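Local coordinates for protein CG4930 (Drosophila melanogaster, PDB 3ISM) that binds the nuclease EndoG and inhibits it, and probably acts as a ribonuclease inhibitor, at residues Ile27-Pro32 against Val69-Leu73; Glu57-Arg61 against Asp98-Asp103; Thr152-Glu156 against Phe167-Leu171; Ile296-Arg300 against Glu341-Lys345. The protein carries 1 engineered substitution. One frame throughout, in Å; residues are numbered along the deposited sequence.

In the fold
Contacts 1 to 3 lie in one helical half of the extended chain, while contact 4 sits far off in the other, about 79 Å or more from them between centres. Contacts 1 and 2 share helix 52-75, with nearest atoms about 6 Å apart: the first, mostly buried and aliphatic, lays the loop before helix 32-43 on that helix, whereas the second, partly buried, sets a phenylalanine against the end of helix 81-102 beside the EndoG surface. Contact 3 is a surface contact of prolines, leucines and one phenylalanine. Contact 4 is partly buried and is the one of the four with a hydrogen bond between its segments.

Contact 1. Residues Ile27-Pro32 against Val69-Leu73; sequences IGLVDP and VIWRL
Ile27 begins the contact by lying against Val69, where the loop that leads into helix 32-43 is laid along helix 52-75 of an all-helical bundle. Two parts of Ile27 reach the same methyl: its carbonyl O comes to 3.3 Å from Val69 CG2, a tight approach, and its CB stands 4.1 Å from that carbon. The isoleucine is buried, and its side chain also meets Tyr36 and Leu39 of helix 32-43, so it is held between two helices. After Gly28, whose N is hydrogen-bonded to Asp35, the chain turns and sends Leu29 back to the helix. The Leu29 side chain ends in two methyls that both reach Arg72, CD2 alone also meeting Val69 and Leu73. This side chain runs opposite in direction to those of Leu73 and Val69, and Leu29 CD2 stands 4.0 Å from Leu73 CD2 and 4.1 Å from Val69 CG1; it also lies over one face of the Arg72 guanidinium. Leu29 CD1 lies 4.0 Å from Arg72 NH1. The arginine chain is bent at chi3 (-69°), crosses the leucine at about a right angle, and directs NE to Asp68 in a long, weak ion pair. Asp31 takes the N-cap position of helix 32-43, and Pro32 opens that helix facing helix 52-75. Its ring touches the two residues that Leu29 CD2 also meets: Pro32 CB stands 4.3 Å from Val69 CG1, and Pro32 CG rests 4.2 Å from Leu73 CD1.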
# COMPACT_ATOMS: atom_id res chain seq x y z
N ILE C 27 -30.44 31.09 -9.74
CA ILE C 27 -31.32 30.07 -9.20
C ILE C 27 -32.76 30.57 -9.31
O ILE C 27 -33.16 31.48 -8.60
CB ILE C 27 -30.96 29.70 -7.74
CG1 ILE C 27 -29.54 29.11 -7.67
CG2 ILE C 27 -31.98 28.71 -7.17
CD1 ILE C 27 -29.01 28.84 -6.25
N GLY C 28 -33.51 29.99 -10.24
CA GLY C 28 -34.91 30.38 -10.45
C GLY C 28 -35.83 29.81 -9.39
O GLY C 28 -35.49 28.84 -8.70
N LEU C 29 -37.01 30.41 -9.26
CA LEU C 29 -38.01 29.97 -8.29
C LEU C 29 -38.87 28.81 -8.80
O LEU C 29 -39.74 28.31 -8.08
CB LEU C 29 -38.92 31.14 -7.88
CG LEU C 29 -38.27 32.45 -7.44
CD1 LEU C 29 -39.30 33.58 -7.42
CD2 LEU C 29 -37.60 32.33 -6.08
N VAL C 30 -38.64 28.40 -10.05
CA VAL C 30 -39.43 27.33 -10.68
C VAL C 30 -38.98 25.95 -10.18
O VAL C 30 -39.79 25.20 -9.63
CB VAL C 30 -39.41 27.43 -12.25
CG1 VAL C 30 -40.10 26.23 -12.88
CG2 VAL C 30 -40.07 28.73 -12.72
N ASP C 31 -37.70 25.62 -10.37
CA ASP C 31 -37.10 24.42 -9.77
C ASP C 31 -35.76 24.77 -9.11
O ASP C 31 -34.70 24.45 -9.65
CB ASP C 31 -36.91 23.31 -10.81
CG ASP C 31 -36.69 21.92 -10.18
OD1 ASP C 31 -36.41 21.81 -8.96
OD2 ASP C 31 -36.78 20.93 -10.93
N PRO C 32 -35.81 25.40 -7.92
CA PRO C 32 -34.64 25.96 -7.25
C PRO C 32 -33.56 24.95 -6.96
O PRO C 32 -32.38 25.22 -7.21
CB PRO C 32 -35.20 26.49 -5.92
CG PRO C 32 -36.66 26.65 -6.15
CD PRO C 32 -37.04 25.59 -7.13
N VAL C 69 -32.53 33.10 -2.48
CA VAL C 69 -33.75 32.45 -2.93
C VAL C 69 -34.55 31.82 -1.79
O VAL C 69 -35.77 31.92 -1.75
CB VAL C 69 -33.40 31.43 -4.06
CG1 VAL C 69 -34.51 30.43 -4.26
CG2 VAL C 69 -33.15 32.17 -5.35
N ILE C 70 -33.86 31.16 -0.85
CA ILE C 70 -34.53 30.60 0.32
C ILE C 70 -35.27 31.70 1.09
O ILE C 70 -36.41 31.53 1.52
CB ILE C 70 -33.54 29.89 1.24
CG1 ILE C 70 -33.07 28.56 0.62
CG2 ILE C 70 -34.20 29.60 2.61
CD1 ILE C 70 -31.72 28.04 1.16
N TRP C 71 -34.59 32.84 1.25
CA TRP C 71 -35.14 33.98 1.97
C TRP C 71 -36.38 34.51 1.26
O TRP C 71 -37.41 34.77 1.89
CB TRP C 71 -34.08 35.08 2.12
CG TRP C 71 -34.45 36.13 3.13
CD1 TRP C 71 -35.26 37.22 2.93
CD2 TRP C 71 -34.01 36.20 4.49
NE1 TRP C 71 -35.36 37.95 4.08
CE2 TRP C 71 -34.60 37.35 5.06
CE3 TRP C 71 -33.17 35.41 5.29
CZ2 TRP C 71 -34.38 37.74 6.38
CZ3 TRP C 71 -32.96 35.79 6.61
CH2 TRP C 71 -33.55 36.94 7.14
N ARG C 72 -36.28 34.66 -0.06
CA ARG C 72 -37.43 35.08 -0.85
C ARG C 72 -38.59 34.08 -0.84
O ARG C 72 -39.74 34.47 -0.71
CB ARG C 72 -36.99 35.43 -2.28
CG ARG C 72 -36.13 36.68 -2.30
CD ARG C 72 -35.91 37.25 -3.69
NE ARG C 72 -35.06 36.41 -4.52
CZ ARG C 72 -35.42 35.96 -5.72
NH1 ARG C 72 -36.61 36.28 -6.22
NH2 ARG C 72 -34.58 35.20 -6.43
N LEU C 73 -38.29 32.78 -0.93
CA LEU C 73 -39.35 31.77 -0.94
C LEU C 73 -40.15 31.79 0.35
O LEU C 73 -41.35 31.56 0.35
CB LEU C 73 -38.79 30.37 -1.19
CG LEU C 73 -38.32 30.12 -2.64
CD1 LEU C 73 -37.37 28.95 -2.68
CD2 LEU C 73 -39.50 29.92 -3.59

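Contact 2. Residues Glu57-Arg61 against Asp98-Asp103; sequences ENFDR and DACFYD
An antiparallel helix pair is bridged where Phe59 of helix 52-75 inserts its ring against the last turn of helix 81-102, touching Asp98, Ala99, Tyr102 and Asp103. The ring extends straight across, with CG anti to the backbone N (chi1 -180°). Tyr102 CB lies over one face, 3.8 Å from the centroid of the Phe59 ring, in a CH-pi contact offset toward the rim; the two rings meet obliquely, their planes 31° apart. Further along, Asp98 CB approaches Phe59 CE1 at 3.6 Å, and Ala99 N stands 3.8 Å from Phe59 CZ. Asp103 CB comes to 3.8 Å from Phe59 CE2, so that even the two aspartates touch the ring through carbon. The short axes of the pair run 11.5 Å apart at 152°, a gap spanned mainly by this one side chain, which also packs on Tyr36 and Ile40 of helix 32-43. Replacing Phe59 by an alanine would probably open a gap between the three helices and take from Tyr102 CB the ring it lies on. The carboxylate of Asp98 has its partners outside the two segments: OD1 forms a salt bridge with Arg93 of the EndoG chain (CG8862), and OD2 is hydrogen-bonded to Tyr36 OH. Helix 81-102 ends at Tyr102, and Asp103 is the first residue to leave helical geometry; its OD2 lies 4.3 Å from Asp60 OD2. Two like charges so close would be expected to disfavour each other somewhat, while Asp103 OD1 is hydrogen-bonded to a Tris molecule, probably from the crystallisation liquor.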
# COMPACT_ATOMS: atom_id res chain seq x y z
N GLU C 57 -14.45 30.15 -4.26
CA GLU C 57 -15.27 31.29 -4.70
C GLU C 57 -16.54 30.83 -5.43
O GLU C 57 -17.63 31.37 -5.17
CB GLU C 57 -14.49 32.30 -5.54
CG GLU C 57 -15.28 33.63 -5.87
CD GLU C 57 -15.86 34.36 -4.63
OE1 GLU C 57 -15.43 34.05 -3.49
OE2 GLU C 57 -16.75 35.22 -4.78
N ASN C 58 -16.39 29.83 -6.31
CA ASN C 58 -17.52 29.26 -7.05
C ASN C 58 -18.61 28.75 -6.10
O ASN C 58 -19.81 28.99 -6.33
CB ASN C 58 -17.05 28.12 -7.97
CG ASN C 58 -16.35 28.63 -9.23
OD1 ASN C 58 -16.30 29.84 -9.49
ND2 ASN C 58 -15.80 27.70 -10.02
N PHE C 59 -18.21 28.07 -5.04
CA PHE C 59 -19.19 27.61 -4.06
C PHE C 59 -19.76 28.78 -3.28
O PHE C 59 -20.97 28.81 -3.03
CB PHE C 59 -18.64 26.58 -3.07
CG PHE C 59 -19.70 26.13 -2.07
CD1 PHE C 59 -20.67 25.21 -2.44
CD2 PHE C 59 -19.75 26.68 -0.79
CE1 PHE C 59 -21.67 24.83 -1.56
CE2 PHE C 59 -20.76 26.28 0.12
CZ PHE C 59 -21.71 25.36 -0.27
N ASP C 60 -18.91 29.73 -2.87
CA ASP C 60 -19.41 30.90 -2.12
C ASP C 60 -20.49 31.66 -2.92
O ASP C 60 -21.49 32.08 -2.34
CB ASP C 60 -18.26 31.83 -1.74
CG ASP C 60 -18.71 33.01 -0.87
OD1 ASP C 60 -19.55 33.83 -1.30
OD2 ASP C 60 -18.19 33.14 0.26
N ARG C 61 -20.29 31.81 -4.23
CA ARG C 61 -21.29 32.43 -5.10
C ARG C 61 -22.54 31.57 -5.30
O ARG C 61 -23.63 32.10 -5.45
CB ARG C 61 -20.69 32.78 -6.47
CG ARG C 61 -19.72 33.96 -6.48
CD ARG C 61 -20.44 35.31 -6.36
NE ARG C 61 -21.35 35.59 -7.48
CZ ARG C 61 -20.98 36.08 -8.66
NH1 ARG C 61 -19.70 36.34 -8.91
NH2 ARG C 61 -21.88 36.30 -9.61
N ASP C 98 -24.12 20.58 1.43
CA ASP C 98 -22.88 21.04 0.80
C ASP C 98 -22.07 21.94 1.73
O ASP C 98 -20.84 21.82 1.79
CB ASP C 98 -23.18 21.77 -0.51
CG ASP C 98 -23.64 20.83 -1.59
OD1 ASP C 98 -23.18 19.67 -1.58
OD2 ASP C 98 -24.46 21.22 -2.43
N ALA C 99 -22.75 22.85 2.42
CA ALA C 99 -22.07 23.76 3.34
C ALA C 99 -21.26 23.02 4.42
O ALA C 99 -20.18 23.49 4.81
CB ALA C 99 -23.04 24.72 3.98
N CYS C 100 -21.78 21.89 4.91
CA CYS C 100 -21.09 21.07 5.91
C CYS C 100 -19.72 20.59 5.42
O CYS C 100 -18.84 20.30 6.23
CB CYS C 100 -21.90 19.81 6.24
SG CYS C 100 -23.42 20.05 7.19
N PHE C 101 -19.57 20.44 4.11
CA PHE C 101 -18.33 19.96 3.51
C PHE C 101 -17.45 21.13 3.04
O PHE C 101 -16.25 21.16 3.32
CB PHE C 101 -18.64 19.02 2.33
CG PHE C 101 -17.41 18.46 1.66
CD1 PHE C 101 -16.77 17.33 2.17
CD2 PHE C 101 -16.89 19.05 0.51
CE1 PHE C 101 -15.64 16.81 1.55
CE2 PHE C 101 -15.75 18.52 -0.12
CZ PHE C 101 -15.12 17.41 0.41
N TYR C 102 -18.06 22.08 2.33
CA TYR C 102 -17.31 23.20 1.73
C TYR C 102 -17.10 24.44 2.62
O TYR C 102 -16.02 25.01 2.61
CB TYR C 102 -17.94 23.67 0.42
CG TYR C 102 -18.03 22.64 -0.67
CD1 TYR C 102 -19.25 22.06 -0.99
CD2 TYR C 102 -16.90 22.25 -1.39
CE1 TYR C 102 -19.36 21.11 -1.97
CE2 TYR C 102 -16.99 21.29 -2.38
CZ TYR C 102 -18.23 20.73 -2.67
OH TYR C 102 -18.34 19.79 -3.66
N ASP C 103 -18.13 24.86 3.38
CA ASP C 103 -18.11 26.20 4.01
C ASP C 103 -19.18 26.39 5.09
O ASP C 103 -20.19 27.07 4.86
CB ASP C 103 -18.32 27.25 2.91
CG ASP C 103 -17.64 28.59 3.21
OD1 ASP C 103 -17.08 28.81 4.32
OD2 ASP C 103 -17.67 29.44 2.30

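Contact 3. Residues Thr152-Glu156 against Phe167-Leu171; sequences TPPLE and FAASL
Phe167 presents its ring to the 152-156 loop, and at the edge, near the ring plane, stands the carbonyl of Pro154, whose O lies 4.0 Å from Phe167 CZ. The same ring carbon meets Pro154 CD, the proline and phenylalanine side chains crossing at about a right angle. Leu155 and Pro153 approach the ring obliquely, Leu155 CD1 coming to 3.8 Å from Phe167 CE2. Outside the two segments, Trp140, whose ring meets Phe167 with the planes about 40° apart, is also touched by Pro153 and Pro154. The phenylalanine reaches this place with CG between its backbone N and carbonyl carbon (chi1 58°), the crowded position. Beside it, Leu155 CD1 serves as a single shared methyl: besides Phe167 it contacts Ala168 CB at 3.8 Å and, at the same separation, Leu171 CD1. The Leu171 methyl in turn is pressed against the pyrrolidine of Pro153, with Leu171 CD1 lying 3.6 Å from Pro153 CG and equally near CB of that proline. No hydrogen bond joins the segments. On the helix side Phe167 O accepts two bonds, from Ser170 OG at 2.6 Å and from Leu171 N at 3.2 Å; the same serine oxygen is hydrogen-bonded to Arg142. The loop bends through an inverse gamma turn centred on Pro154, closed by a weak bond from Leu155 N to Pro153 O, and the whole is a proline-containing turn lying at the surface on the first turn of the short helix 168-173.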
# COMPACT_ATOMS: atom_id res chain seq x y z
N THR C 152 -18.25 23.11 20.75
CA THR C 152 -19.53 23.32 21.42
C THR C 152 -20.71 23.01 20.48
O THR C 152 -20.83 23.62 19.42
CB THR C 152 -19.62 24.76 21.95
OG1 THR C 152 -18.58 24.98 22.91
CG2 THR C 152 -20.99 25.04 22.60
N PRO C 153 -21.56 22.04 20.85
CA PRO C 153 -22.75 21.73 20.04
C PRO C 153 -23.74 22.90 20.04
O PRO C 153 -23.83 23.61 21.04
CB PRO C 153 -23.35 20.52 20.73
CG PRO C 153 -22.76 20.49 22.11
CD PRO C 153 -21.42 21.15 22.02
N PRO C 154 -24.45 23.11 18.91
CA PRO C 154 -25.35 24.26 18.74
C PRO C 154 -26.74 24.00 19.34
O PRO C 154 -27.75 24.11 18.66
CB PRO C 154 -25.43 24.40 17.23
CG PRO C 154 -25.26 23.02 16.72
CD PRO C 154 -24.43 22.27 17.71
N LEU C 155 -26.76 23.68 20.63
CA LEU C 155 -27.96 23.31 21.36
C LEU C 155 -28.88 24.50 21.52
O LEU C 155 -30.11 24.39 21.41
CB LEU C 155 -27.54 22.85 22.75
CG LEU C 155 -28.56 22.03 23.54
CD1 LEU C 155 -28.33 20.54 23.26
CD2 LEU C 155 -28.39 22.32 25.03
N GLU C 156 -28.27 25.65 21.78
CA GLU C 156 -28.92 26.91 22.12
C GLU C 156 -29.70 27.50 20.95
O GLU C 156 -30.69 28.21 21.12
CB GLU C 156 -27.84 27.91 22.60
CG GLU C 156 -26.96 27.41 23.78
CD GLU C 156 -25.90 26.36 23.40
OE1 GLU C 156 -25.68 26.06 22.21
OE2 GLU C 156 -25.27 25.82 24.33
N PHE C 167 -31.27 16.38 19.21
CA PHE C 167 -30.12 15.69 19.77
C PHE C 167 -29.80 16.03 21.23
O PHE C 167 -28.81 15.53 21.79
CB PHE C 167 -28.88 15.95 18.92
CG PHE C 167 -28.53 17.41 18.79
CD1 PHE C 167 -28.80 18.08 17.61
CD2 PHE C 167 -27.90 18.09 19.82
CE1 PHE C 167 -28.46 19.42 17.48
CE2 PHE C 167 -27.57 19.43 19.69
CZ PHE C 167 -27.84 20.10 18.51
N ALA C 168 -30.62 16.88 21.86
CA ALA C 168 -30.33 17.32 23.23
C ALA C 168 -30.18 16.16 24.21
O ALA C 168 -29.23 16.12 24.99
CB ALA C 168 -31.38 18.31 23.73
N ALA C 169 -31.12 15.21 24.16
CA ALA C 169 -31.10 14.04 25.05
C ALA C 169 -29.84 13.20 24.88
O ALA C 169 -29.28 12.74 25.87
CB ALA C 169 -32.34 13.18 24.86
N SER C 170 -29.40 13.04 23.63
CA SER C 170 -28.17 12.30 23.30
C SER C 170 -26.92 12.92 23.92
O SER C 170 -26.05 12.18 24.39
CB SER C 170 -27.98 12.16 21.78
OG SER C 170 -27.47 13.34 21.17
N LEU C 171 -26.83 14.24 23.94
CA LEU C 171 -25.67 14.93 24.52
C LEU C 171 -25.55 14.79 26.03
O LEU C 171 -24.43 14.70 26.55
CB LEU C 171 -25.66 16.40 24.15
CG LEU C 171 -25.31 16.68 22.70
CD1 LEU C 171 -25.42 18.16 22.47
CD2 LEU C 171 -23.90 16.14 22.36

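Contact 4. Residues Ile296-Arg300 against Glu341-Lys345; sequences IFNLR and EFYEK
Phe342 points its edge at the face of Phe297: the planes stand 85° apart, the centroids are separated by 5.0 Å, and Phe342 CD1 sits over the centre of the Phe297 ring in a T-shaped (edge-to-face) pair. The next carbon along the same edge, Phe342 CE1, lies 3.7 Å from Ile296 O. Arg300 runs alongside Phe342 in the opposite sense; its CD makes an off-centre CH-pi contact, 4.1 Å from the centroid of the Phe342 ring. A bend at chi3 (74°) brings the guanidinium nearly parallel to the Phe342 ring, and Arg300 NH1 donates to Phe342 O over 3.0 Å at a fairly straight 159°, with the oxygen lying in the guanidinium plane. Lys345 CE lies over one face of that flat group and Phe297 CD1 over the opposite face, which should hold it from turning. Aliphatic carbon of the lysine makes this contact, while Lys345 NZ remains 4.8 Å from Arg300 NH1. A leucine in place of Arg300 would probably leave Phe342 O without this donor and Lys345 without the plane it lies on. Met316 and Pro323 also touch Phe342, while Trp312 meets its ring and donates a hydrogen bond from NE1 to Lys345 O. An inverse gamma turn centred on Glu344 follows Phe342, and an aromatic pair with an arginine-to-carbonyl hydrogen bond thus fastens the short, weakly bonded helical turn at 340-343 to helix 290-305.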
# COMPACT_ATOMS: atom_id res chain seq x y z
N ILE C 296 20.50 -38.18 -9.07
CA ILE C 296 19.47 -38.98 -9.75
C ILE C 296 20.04 -39.74 -10.98
O ILE C 296 19.59 -40.84 -11.30
CB ILE C 296 18.17 -38.16 -10.07
CG1 ILE C 296 16.96 -39.07 -10.25
CG2 ILE C 296 18.36 -37.19 -11.26
CD1 ILE C 296 16.56 -39.84 -9.02
N PHE C 297 21.06 -39.15 -11.60
CA PHE C 297 21.81 -39.78 -12.68
C PHE C 297 22.60 -40.99 -12.21
O PHE C 297 22.67 -42.00 -12.92
CB PHE C 297 22.78 -38.77 -13.31
CG PHE C 297 22.18 -37.94 -14.39
CD1 PHE C 297 22.16 -38.39 -15.71
CD2 PHE C 297 21.63 -36.69 -14.11
CE1 PHE C 297 21.61 -37.61 -16.72
CE2 PHE C 297 21.07 -35.90 -15.11
CZ PHE C 297 21.06 -36.37 -16.42
N ASN C 298 23.19 -40.88 -11.01
CA ASN C 298 23.89 -42.00 -10.38
C ASN C 298 22.95 -43.16 -10.06
O ASN C 298 23.29 -44.32 -10.29
CB ASN C 298 24.61 -41.55 -9.10
CG ASN C 298 25.67 -40.49 -9.35
OD1 ASN C 298 25.72 -39.48 -8.65
ND2 ASN C 298 26.53 -40.72 -10.34
N LEU C 299 21.76 -42.83 -9.54
CA LEU C 299 20.75 -43.84 -9.23
C LEU C 299 20.26 -44.56 -10.48
O LEU C 299 20.15 -45.79 -10.48
CB LEU C 299 19.58 -43.25 -8.45
CG LEU C 299 18.39 -44.17 -8.17
CD1 LEU C 299 18.79 -45.35 -7.31
CD2 LEU C 299 17.25 -43.41 -7.51
N ARG C 300 19.97 -43.79 -11.54
CA ARG C 300 19.55 -44.36 -12.83
C ARG C 300 20.57 -45.36 -13.38
O ARG C 300 20.20 -46.45 -13.81
CB ARG C 300 19.32 -43.26 -13.87
CG ARG C 300 19.17 -43.79 -15.30
CD ARG C 300 19.44 -42.72 -16.34
NE ARG C 300 20.86 -42.43 -16.44
CZ ARG C 300 21.41 -41.63 -17.35
NH1 ARG C 300 20.65 -41.02 -18.25
NH2 ARG C 300 22.72 -41.44 -17.36
N GLU C 341 17.12 -36.11 -22.30
CA GLU C 341 18.25 -37.03 -22.45
C GLU C 341 18.39 -38.04 -21.30
O GLU C 341 18.83 -39.17 -21.52
CB GLU C 341 19.58 -36.26 -22.62
CG GLU C 341 19.49 -34.92 -23.39
CD GLU C 341 18.94 -33.75 -22.54
OE1 GLU C 341 19.26 -33.67 -21.32
OE2 GLU C 341 18.20 -32.91 -23.08
N PHE C 342 18.03 -37.62 -20.08
CA PHE C 342 18.09 -38.48 -18.89
C PHE C 342 17.26 -39.76 -19.05
O PHE C 342 17.69 -40.84 -18.64
CB PHE C 342 17.63 -37.72 -17.63
CG PHE C 342 17.37 -38.61 -16.44
CD1 PHE C 342 18.40 -38.97 -15.60
CD2 PHE C 342 16.09 -39.08 -16.17
CE1 PHE C 342 18.18 -39.80 -14.51
CE2 PHE C 342 15.85 -39.91 -15.09
CZ PHE C 342 16.91 -40.27 -14.25
N TYR C 343 16.08 -39.62 -19.64
CA TYR C 343 15.14 -40.72 -19.78
C TYR C 343 15.44 -41.59 -21.00
O TYR C 343 14.95 -42.72 -21.08
CB TYR C 343 13.71 -40.19 -19.89
CG TYR C 343 13.25 -39.41 -18.70
CD1 TYR C 343 13.39 -38.02 -18.66
CD2 TYR C 343 12.67 -40.04 -17.60
CE1 TYR C 343 12.98 -37.30 -17.57
CE2 TYR C 343 12.26 -39.32 -16.49
CZ TYR C 343 12.41 -37.94 -16.48
OH TYR C 343 12.00 -37.19 -15.40
N GLU C 344 16.22 -41.07 -21.93
CA GLU C 344 16.51 -41.77 -23.19
C GLU C 344 17.53 -42.91 -23.03
O GLU C 344 18.61 -42.89 -23.62
CB GLU C 344 16.94 -40.77 -24.28
CG GLU C 344 15.76 -40.04 -24.94
CD GLU C 344 16.15 -38.74 -25.63
OE1 GLU C 344 17.27 -38.68 -26.19
OE2 GLU C 344 15.35 -37.78 -25.61
N LYS C 345 17.15 -43.89 -22.21
CA LYS C 345 17.95 -45.09 -21.94
C LYS C 345 17.04 -46.32 -21.84
O LYS C 345 15.86 -46.20 -21.50
CB LYS C 345 18.76 -44.92 -20.65
CG LYS C 345 19.89 -43.92 -20.76
CD LYS C 345 21.15 -44.39 -20.07
CE LYS C 345 22.34 -43.53 -20.45
NZ LYS C 345 22.50 -43.41 -21.93